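Local coordinates for protein adenosylmethionine-8-amino-7-oxononanoate aminotransferase (Methanocaldococcus jannaschii, PDB 6ZHK) that probably transfers the alpha-amino group of S-adenosylmethionine to 8-amino-7-oxononanoate, a pyridoxal-phosphate-dependent step in biotin biosynthesis, at residues G42-L47 with F67-R71; I85-L90 with T338-L344; L100-L105 with A349-L353. One frame throughout, in Å; residues are numbered along the deposited sequence.

How the interactions relate
Contacts far apart in sequence but close in space define how a class-III aminotransferase subunit is assembled, and these three illustrate it. Interaction 1 comes first along the chain and closes before the others open. Interactions 2 and 3 interlock, their segments alternating in the order 85-90, 100-105, 338-344, 349-353, and both use helix 343-358: interaction 2 its N-terminal end, interaction 3 its next turns. Their centres lie about 15 Å apart; the centre of interaction 1 is about 26 Å from that of interaction 2 and about 21 Å from that of interaction 3. Phe-67 CE2 nevertheless packs 4.0 Å from Thr-352 CG2, so helix 343-358 packs against the 67-71 loop as well as against helix 96-108. All three also touch the second subunit of the homodimer.

Interaction 1 of 3, residues G42-L47 with F67-R71; sequences GEGNYL and FGHSR
Two hydrogen bonds join the tip of a beta-hairpin to the loop leading into helix 72-82: His-69 N donates to Gly-44 O (2.7 Å), and Gly-44 N donates almost linearly to Ser-70 OG (3.0 Å). The hairpin links strands 38-43 and 46-49 through a type II' turn, Glu-43 to Tyr-46, with Glu-43 N to Tyr-46 O and Tyr-46 N to Glu-43 O both at 3.0 Å. Gly-44 takes the first corner at phi/psi 55/-131. A water donates to Glu-43 OE2 (2.6 Å) and is hydrogen-bonded to Ser-70 OG (2.5 Å), the serine being in the p rotamer.

The loop runs beside the hairpin, with CA pairs Gly-42/His-69 at 5.0 Å, Glu-43/Ser-70 at 5.2 Å and Asn-45/Gly-68 at 4.5 Å. Both Gly-42 and Gly-68 (99/179) sit where a CB would clash, with His-69 CB and Gly-44 O respectively. Asn-45 turns its amide to Ser-444 and Glu-449. His-69 (m, chi2 -79°) points toward the hairpin, its NE2 bonded to Asp-57 of strand 54-57, while Leu-47 makes a CH-pi contact over the ring face, CD2 lying 3.8 Å from the His-69 ring centroid.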
loop_
_atom_site.group_PDB
_atom_site.type_symbol
_atom_site.label_atom_id
_atom_site.label_comp_id
_atom_site.label_asym_id
_atom_site.label_seq_id
_atom_site.Cartn_x
_atom_site.Cartn_y
_atom_site.Cartn_z
ATOM N N GLY A 42 -23.854 -5.895 1.189
ATOM C CA GLY A 42 -23.945 -5.562 2.591
ATOM C C GLY A 42 -25.137 -4.629 2.860
ATOM O O GLY A 42 -25.554 -3.834 1.993
ATOM N N GLU A 43 -25.687 -4.729 4.075
ATOM C CA GLU A 43 -26.704 -3.790 4.474
ATOM C C GLU A 43 -26.593 -3.525 5.970
ATOM O O GLU A 43 -26.594 -4.447 6.768
ATOM C CB GLU A 43 -28.093 -4.393 4.220
ATOM C CG GLU A 43 -29.205 -3.356 4.408
ATOM C CD GLU A 43 -29.233 -2.166 3.447
ATOM O OE1 GLU A 43 -28.868 -2.343 2.238
ATOM O OE2 GLU A 43 -29.630 -1.045 3.901
ATOM N N GLY A 44 -26.451 -2.248 6.341
ATOM C CA GLY A 44 -26.245 -1.882 7.741
ATOM C C GLY A 44 -25.043 -2.645 8.290
ATOM O O GLY A 44 -24.015 -2.744 7.611
ATOM N N ASN A 45 -25.209 -3.282 9.456
ATOM C CA ASN A 45 -24.098 -3.951 10.096
ATOM C C ASN A 45 -23.899 -5.390 9.619
ATOM O O ASN A 45 -23.208 -6.150 10.299
ATOM C CB ASN A 45 -24.210 -3.840 11.615
ATOM C CG ASN A 45 -24.224 -2.395 12.059
ATOM O OD1 ASN A 45 -23.451 -1.567 11.524
ATOM N ND2 ASN A 45 -25.089 -2.068 13.030
ATOM N N TYR A 46 -24.443 -5.746 8.442
ATOM C CA TYR A 46 -24.519 -7.137 8.032
ATOM C C TYR A 46 -23.910 -7.376 6.650
ATOM O O TYR A 46 -24.116 -6.595 5.735
ATOM C CB TYR A 46 -25.993 -7.580 7.930
ATOM C CG TYR A 46 -26.573 -7.721 9.305
ATOM C CD1 TYR A 46 -27.022 -6.604 10.010
ATOM C CD2 TYR A 46 -26.558 -8.959 9.923
ATOM C CE1 TYR A 46 -27.446 -6.750 11.328
ATOM C CE2 TYR A 46 -27.024 -9.121 11.223
ATOM C CZ TYR A 46 -27.476 -8.014 11.917
ATOM O OH TYR A 46 -27.853 -8.267 13.208
ATOM N N LEU A 47 -23.082 -8.419 6.564
ATOM C CA LEU A 47 -22.518 -8.930 5.323
ATOM C C LEU A 47 -23.549 -9.926 4.764
ATOM O O LEU A 47 -24.050 -10.780 5.502
ATOM C CB LEU A 47 -21.252 -9.706 5.708
ATOM C CG LEU A 47 -20.147 -8.796 6.269
ATOM C CD1 LEU A 47 -19.084 -9.602 7.039
ATOM C CD2 LEU A 47 -19.510 -7.948 5.131
ATOM N N PHE A 67 -19.391 2.315 10.100
ATOM C CA PHE A 67 -20.787 2.741 10.112
ATOM C C PHE A 67 -21.705 1.794 9.340
ATOM O O PHE A 67 -22.839 2.185 9.007
ATOM C CB PHE A 67 -20.893 4.149 9.523
ATOM C CG PHE A 67 -20.163 5.160 10.355
ATOM C CD1 PHE A 67 -20.414 5.270 11.725
ATOM C CD2 PHE A 67 -19.233 6.009 9.748
ATOM C CE1 PHE A 67 -19.722 6.191 12.496
ATOM C CE2 PHE A 67 -18.552 6.939 10.517
ATOM C CZ PHE A 67 -18.815 7.047 11.876
ATOM N N GLY A 68 -21.233 0.590 9.072
ATOM C CA GLY A 68 -22.067 -0.361 8.338
ATOM C C GLY A 68 -21.673 -0.375 6.865
ATOM O O GLY A 68 -20.794 0.403 6.467
ATOM N N HIS A 69 -22.336 -1.223 6.081
ATOM C CA HIS A 69 -21.994 -1.480 4.700
ATOM C C HIS A 69 -22.904 -0.763 3.709
ATOM O O HIS A 69 -22.759 -0.986 2.491
ATOM C CB HIS A 69 -21.987 -2.995 4.429
ATOM C CG HIS A 69 -20.909 -3.692 5.173
ATOM N ND1 HIS A 69 -19.569 -3.684 4.723
ATOM C CD2 HIS A 69 -20.929 -4.358 6.352
ATOM C CE1 HIS A 69 -18.863 -4.420 5.550
ATOM N NE2 HIS A 69 -19.654 -4.807 6.581
ATOM N N SER A 70 -23.793 0.115 4.199
ATOM C CA SER A 70 -24.669 0.822 3.258
ATOM C C SER A 70 -24.872 2.264 3.731
ATOM O O SER A 70 -25.971 2.817 3.739
ATOM C CB SER A 70 -25.986 0.062 3.096
ATOM O OG SER A 70 -26.604 -0.031 4.382
ATOM N N ARG A 71 -23.774 2.900 4.113
ATOM C CA ARG A 71 -23.869 4.233 4.673
ATOM C C ARG A 71 -23.904 5.234 3.527
ATOM O O ARG A 71 -22.922 5.377 2.818
ATOM C CB ARG A 71 -22.706 4.513 5.628
ATOM C CG ARG A 71 -22.859 5.850 6.332
ATOM C CD ARG A 71 -23.853 5.684 7.461
ATOM N NE ARG A 71 -24.219 7.041 7.843
ATOM C CZ ARG A 71 -24.519 7.411 9.083
ATOM N NH1 ARG A 71 -24.493 6.520 10.060
ATOM N NH2 ARG A 71 -24.854 8.675 9.339
HETATM O O HOH W 1 -28.740 1.258 4.833
#

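Interaction 2 of 3, residues I85-L90 with T338-L344; sequences ICHSTL and TYTGNQL
His-87 (chi1 t, chi2 72°) lays its imidazole over the backbone of Tyr-339 and receives the edge of that tyrosine's ring on its face, an edge-to-face pair with centroids 4.8 Å apart and planes at 58°; His-87 CE1 comes within 3.6 Å of Tyr-339 CA. Beside it, Gln-343 (m, chi2 90°) pairs with the backbone N and the hydroxyl of Ser-88: Ser-88 N donates to Gln-343 OE1 (2.9 Å), and Gln-343 NE2 donates to Ser-88 OG (3.0 Å), the serine in the p rotamer. Cys-86 O is met by two weak hydrogen bonds from the helix start, Gln-343 N at 3.3 Å and Leu-344 N at 3.5 Å, while Cys-86 SG packs on Leu-344 CD1 (3.7 Å).

Segment 85-90, with no regular secondary structure, thus passes the N-terminal end of helix 343-358. Before the helix, a type II turn spans Tyr-339 to Asn-342, closed by Asn-342 N to Tyr-339 O (3.0 Å), with Gly-341 at 64/25; Asn-342 is the N-cap, its OD1 bonded to Leu-345 N. The nearest CA pairs are His-87/Asn-342 (5.1 Å) and Leu-90/Gly-341 (6.2 Å). As in fold-type I aminotransferases, the active site is at the dimer interface: Thr-338 OG1 is hydrogen-bonded to NZ, and Tyr-339 OH to the backbone O, of Lys-301 of the second subunit, the predicted pyridoxal-phosphate lysine, here without cofactor. Leu-90 CD2 rests 3.9 Å from Gly-341 CA, and a water accepts from Leu-90 N (2.9 Å) and donates to Thr-338 O (2.9 Å) and Thr-340 O (2.7 Å).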
loop_
_atom_site.group_PDB
_atom_site.type_symbol
_atom_site.label_atom_id
_atom_site.label_comp_id
_atom_site.label_asym_id
_atom_site.label_seq_id
_atom_site.Cartn_x
_atom_site.Cartn_y
_atom_site.Cartn_z
ATOM N N ILE A 85 -13.446 13.493 -11.081
ATOM C CA ILE A 85 -12.209 12.816 -11.448
ATOM C C ILE A 85 -11.839 11.821 -10.342
ATOM O O ILE A 85 -11.910 12.156 -9.157
ATOM C CB ILE A 85 -11.071 13.828 -11.698
ATOM C CG1 ILE A 85 -9.796 13.116 -12.164
ATOM C CG2 ILE A 85 -10.856 14.719 -10.467
ATOM C CD1 ILE A 85 -8.652 14.136 -12.510
ATOM N N CYS A 86 -11.383 10.633 -10.762
ATOM C CA CYS A 86 -11.055 9.580 -9.810
ATOM C C CYS A 86 -9.635 9.776 -9.280
ATOM O O CYS A 86 -9.374 9.538 -8.120
ATOM C CB CYS A 86 -11.203 8.224 -10.468
ATOM S SG CYS A 86 -12.939 7.851 -10.854
ATOM N N HIS A 87 -8.712 10.168 -10.155
ATOM C CA HIS A 87 -7.345 10.273 -9.687
ATOM C C HIS A 87 -6.530 11.261 -10.530
ATOM O O HIS A 87 -6.328 11.077 -11.725
ATOM C CB HIS A 87 -6.630 8.924 -9.715
ATOM C CG HIS A 87 -5.248 9.085 -9.179
ATOM N ND1 HIS A 87 -4.977 9.308 -7.813
ATOM C CD2 HIS A 87 -4.073 9.112 -9.824
ATOM C CE1 HIS A 87 -3.659 9.472 -7.650
ATOM N NE2 HIS A 87 -3.091 9.385 -8.891
ATOM N N SER A 88 -5.921 12.205 -9.846
ATOM C CA SER A 88 -4.741 12.873 -10.393
ATOM C C SER A 88 -3.686 12.982 -9.288
ATOM O O SER A 88 -4.053 12.965 -8.117
ATOM C CB SER A 88 -5.106 14.234 -10.988
ATOM O OG SER A 88 -5.528 15.085 -9.915
ATOM N N THR A 89 -2.432 13.285 -9.678
ATOM C CA THR A 89 -1.275 13.115 -8.813
ATOM C C THR A 89 -1.181 14.195 -7.731
ATOM O O THR A 89 -1.518 15.401 -7.953
ATOM C CB THR A 89 -0.006 13.025 -9.684
ATOM O OG1 THR A 89 1.012 12.476 -8.872
ATOM C CG2 THR A 89 0.497 14.366 -10.181
ATOM N N LEU A 90 -0.519 13.810 -6.641
ATOM C CA LEU A 90 0.045 14.767 -5.682
ATOM C C LEU A 90 1.566 14.930 -5.849
ATOM O O LEU A 90 2.185 15.642 -5.069
ATOM C CB LEU A 90 -0.297 14.314 -4.255
ATOM C CG LEU A 90 -1.525 14.998 -3.644
ATOM C CD1 LEU A 90 -2.783 14.672 -4.362
ATOM C CD2 LEU A 90 -1.684 14.636 -2.163
ATOM N N THR A 338 2.213 6.064 -6.642
ATOM C CA THR A 338 1.322 6.550 -7.667
ATOM C C THR A 338 0.071 7.182 -7.051
ATOM O O THR A 338 -0.320 8.273 -7.455
ATOM C CB THR A 338 0.880 5.369 -8.543
ATOM O OG1 THR A 338 2.115 4.769 -8.937
ATOM C CG2 THR A 338 0.099 5.818 -9.755
ATOM N N TYR A 339 -0.611 6.456 -6.166
ATOM C CA TYR A 339 -2.013 6.826 -5.914
ATOM C C TYR A 339 -2.058 7.681 -4.650
ATOM O O TYR A 339 -3.157 7.930 -4.127
ATOM C CB TYR A 339 -2.870 5.547 -5.819
ATOM C CG TYR A 339 -3.207 4.984 -7.192
ATOM C CD1 TYR A 339 -4.148 5.636 -8.003
ATOM C CD2 TYR A 339 -2.555 3.857 -7.692
ATOM C CE1 TYR A 339 -4.400 5.190 -9.308
ATOM C CE2 TYR A 339 -2.866 3.358 -8.940
ATOM C CZ TYR A 339 -3.798 4.022 -9.729
ATOM O OH TYR A 339 -4.112 3.529 -10.961
ATOM N N THR A 340 -0.908 8.266 -4.271
ATOM C CA THR A 340 -0.912 9.121 -3.045
ATOM C C THR A 340 -1.991 10.221 -3.193
ATOM O O THR A 340 -2.031 10.966 -4.187
ATOM C CB THR A 340 0.461 9.839 -2.934
ATOM O OG1 THR A 340 1.457 8.811 -2.747
ATOM C CG2 THR A 340 0.544 10.779 -1.733
ATOM N N GLY A 341 -2.812 10.414 -2.177
ATOM C CA GLY A 341 -3.884 11.417 -2.201
ATOM C C GLY A 341 -5.004 11.199 -3.232
ATOM O O GLY A 341 -5.700 12.156 -3.628
ATOM N N ASN A 342 -5.258 9.960 -3.674
ATOM C CA ASN A 342 -6.263 9.689 -4.706
ATOM C C ASN A 342 -7.641 10.296 -4.324
ATOM O O ASN A 342 -8.074 10.201 -3.174
ATOM C CB ASN A 342 -6.382 8.155 -4.841
ATOM C CG ASN A 342 -7.609 7.732 -5.604
ATOM O OD1 ASN A 342 -8.697 7.662 -5.078
ATOM N ND2 ASN A 342 -7.392 7.274 -6.823
ATOM N N GLN A 343 -8.347 10.933 -5.262
ATOM C CA GLN A 343 -9.587 11.662 -4.958
ATOM C C GLN A 343 -10.712 10.765 -4.427
ATOM O O GLN A 343 -11.406 11.166 -3.501
ATOM C CB GLN A 343 -10.128 12.479 -6.150
ATOM C CG GLN A 343 -9.259 13.694 -6.471
ATOM C CD GLN A 343 -8.155 13.427 -7.474
ATOM O OE1 GLN A 343 -7.381 12.457 -7.394
ATOM N NE2 GLN A 343 -7.950 14.411 -8.312
ATOM N N LEU A 344 -10.918 9.581 -5.027
ATOM C CA LEU A 344 -11.923 8.667 -4.465
ATOM C C LEU A 344 -11.622 8.295 -3.007
ATOM O O LEU A 344 -12.523 8.335 -2.149
ATOM C CB LEU A 344 -12.044 7.429 -5.343
ATOM C CG LEU A 344 -12.454 7.718 -6.791
ATOM C CD1 LEU A 344 -12.644 6.392 -7.516
ATOM C CD2 LEU A 344 -13.755 8.650 -6.901
HETATM O O HOH W 2 -0.350 10.974 -6.322
#

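Interaction 3 of 3, residues L100-L105 with A349-L353; sequences LLAKKL and ALATL
Ala-349 begins the contact on helix 343-358, its CB pointing toward helix 96-108 and meeting Leu-101 CD2 at 3.7 Å. One residue on, Leu-350 (m, t) starts sideways but reaches across, so that its CD2 lies 3.6 Å from Leu-101 CA, 3.9 Å from Leu-100 C and 4.2 Å from Lys-104 CG. Leu-101 and Leu-350 also form the closest CA pair, 5.8 Å. Here the axes of segments 100-105 and 349-353 run in roughly the same direction, 10.1 Å apart at closest and crossing at +38°; packing is wholly apolar, and each helix keeps its own i to i+4 backbone bonds. Helix 96-108 also packs against the seven-stranded sheet, Leu-101 and Leu-105 touching Tyr-118 of edge strand 115-119. Ala-351 and Thr-352 turn to the far side, onto helix 72-82. Leu-353 (m, t) brings the row back to the interface: its CD1 sits 3.7 Å from Leu-101 CD1, 3.7 Å from Lys-104 CB and 4.1 Å from Leu-105 CD2, while the end of Lys-104 leads away.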
loop_
_atom_site.group_PDB
_atom_site.type_symbol
_atom_site.label_atom_id
_atom_site.label_comp_id
_atom_site.label_asym_id
_atom_site.label_seq_id
_atom_site.Cartn_x
_atom_site.Cartn_y
_atom_site.Cartn_z
ATOM N N LEU A 100 -8.852 19.470 1.140
ATOM C CA LEU A 100 -9.885 19.641 2.164
ATOM C C LEU A 100 -9.708 18.614 3.289
ATOM O O LEU A 100 -9.841 18.895 4.475
ATOM C CB LEU A 100 -11.262 19.472 1.514
ATOM C CG LEU A 100 -11.596 20.428 0.365
ATOM C CD1 LEU A 100 -12.966 20.109 -0.220
ATOM C CD2 LEU A 100 -11.602 21.862 0.891
ATOM N N LEU A 101 -9.407 17.373 2.902
ATOM C CA LEU A 101 -9.206 16.341 3.897
ATOM C C LEU A 101 -7.959 16.610 4.755
ATOM O O LEU A 101 -7.991 16.335 5.987
ATOM C CB LEU A 101 -9.040 15.002 3.152
ATOM C CG LEU A 101 -8.741 13.847 4.110
ATOM C CD1 LEU A 101 -9.874 13.696 5.162
ATOM C CD2 LEU A 101 -8.604 12.555 3.296
ATOM N N ALA A 102 -6.881 17.179 4.169
ATOM C CA ALA A 102 -5.662 17.337 4.977
ATOM C C ALA A 102 -5.968 18.371 6.075
ATOM O O ALA A 102 -5.569 18.220 7.208
ATOM C CB ALA A 102 -4.450 17.753 4.148
ATOM N N LYS A 103 -6.686 19.434 5.712
ATOM C CA LYS A 103 -7.039 20.425 6.725
ATOM C C LYS A 103 -7.922 19.783 7.807
ATOM O O LYS A 103 -7.745 20.040 8.992
ATOM C CB LYS A 103 -7.730 21.607 6.056
ATOM C CG LYS A 103 -8.277 22.653 7.056
ATOM C CD LYS A 103 -8.626 23.974 6.354
ATOM C CE LYS A 103 -9.382 24.961 7.233
ATOM N NZ LYS A 103 -8.884 24.934 8.621
ATOM N N LYS A 104 -8.894 18.963 7.422
ATOM C CA LYS A 104 -9.741 18.361 8.442
ATOM C C LYS A 104 -8.934 17.470 9.384
ATOM O O LYS A 104 -9.176 17.447 10.591
ATOM C CB LYS A 104 -10.840 17.502 7.813
ATOM C CG LYS A 104 -11.942 18.220 7.033
ATOM C CD LYS A 104 -12.769 19.235 7.805
ATOM C CE LYS A 104 -14.096 19.511 7.090
ATOM N NZ LYS A 104 -14.596 20.850 7.463
ATOM N N LEU A 105 -8.014 16.665 8.826
ATOM C CA LEU A 105 -7.197 15.749 9.625
ATOM C C LEU A 105 -6.305 16.516 10.602
ATOM O O LEU A 105 -6.213 16.103 11.743
ATOM C CB LEU A 105 -6.335 14.859 8.711
ATOM C CG LEU A 105 -7.136 13.764 8.011
ATOM C CD1 LEU A 105 -6.292 13.057 6.946
ATOM C CD2 LEU A 105 -7.759 12.766 8.980
ATOM N N ALA A 349 -13.097 9.502 2.963
ATOM C CA ALA A 349 -12.692 9.967 4.280
ATOM C C ALA A 349 -13.393 11.263 4.666
ATOM O O ALA A 349 -13.693 11.468 5.849
ATOM C CB ALA A 349 -11.182 10.153 4.369
ATOM N N LEU A 350 -13.543 12.192 3.703
ATOM C CA LEU A 350 -14.243 13.441 3.971
ATOM C C LEU A 350 -15.641 13.147 4.477
ATOM O O LEU A 350 -16.057 13.724 5.494
ATOM C CB LEU A 350 -14.294 14.316 2.704
ATOM C CG LEU A 350 -13.003 15.065 2.387
ATOM C CD1 LEU A 350 -13.061 15.679 0.980
ATOM C CD2 LEU A 350 -12.730 16.177 3.422
ATOM N N ALA A 351 -16.349 12.228 3.779
ATOM C CA ALA A 351 -17.695 11.886 4.224
ATOM C C ALA A 351 -17.669 11.295 5.631
ATOM O O ALA A 351 -18.546 11.610 6.448
ATOM C CB ALA A 351 -18.398 10.920 3.295
ATOM N N THR A 352 -16.670 10.427 5.885
ATOM C CA THR A 352 -16.535 9.794 7.181
ATOM C C THR A 352 -16.438 10.854 8.271
ATOM O O THR A 352 -17.151 10.751 9.297
ATOM C CB THR A 352 -15.420 8.745 7.219
ATOM O OG1 THR A 352 -15.759 7.762 6.249
ATOM C CG2 THR A 352 -15.284 8.005 8.542
ATOM N N LEU A 353 -15.526 11.819 8.091
ATOM C CA LEU A 353 -15.315 12.787 9.164
ATOM C C LEU A 353 -16.574 13.612 9.363
ATOM O O LEU A 353 -16.872 14.048 10.485
ATOM C CB LEU A 353 -14.151 13.719 8.846
ATOM C CG LEU A 353 -12.783 13.052 8.956
ATOM C CD1 LEU A 353 -11.682 13.946 8.386
ATOM C CD2 LEU A 353 -12.521 12.683 10.394
#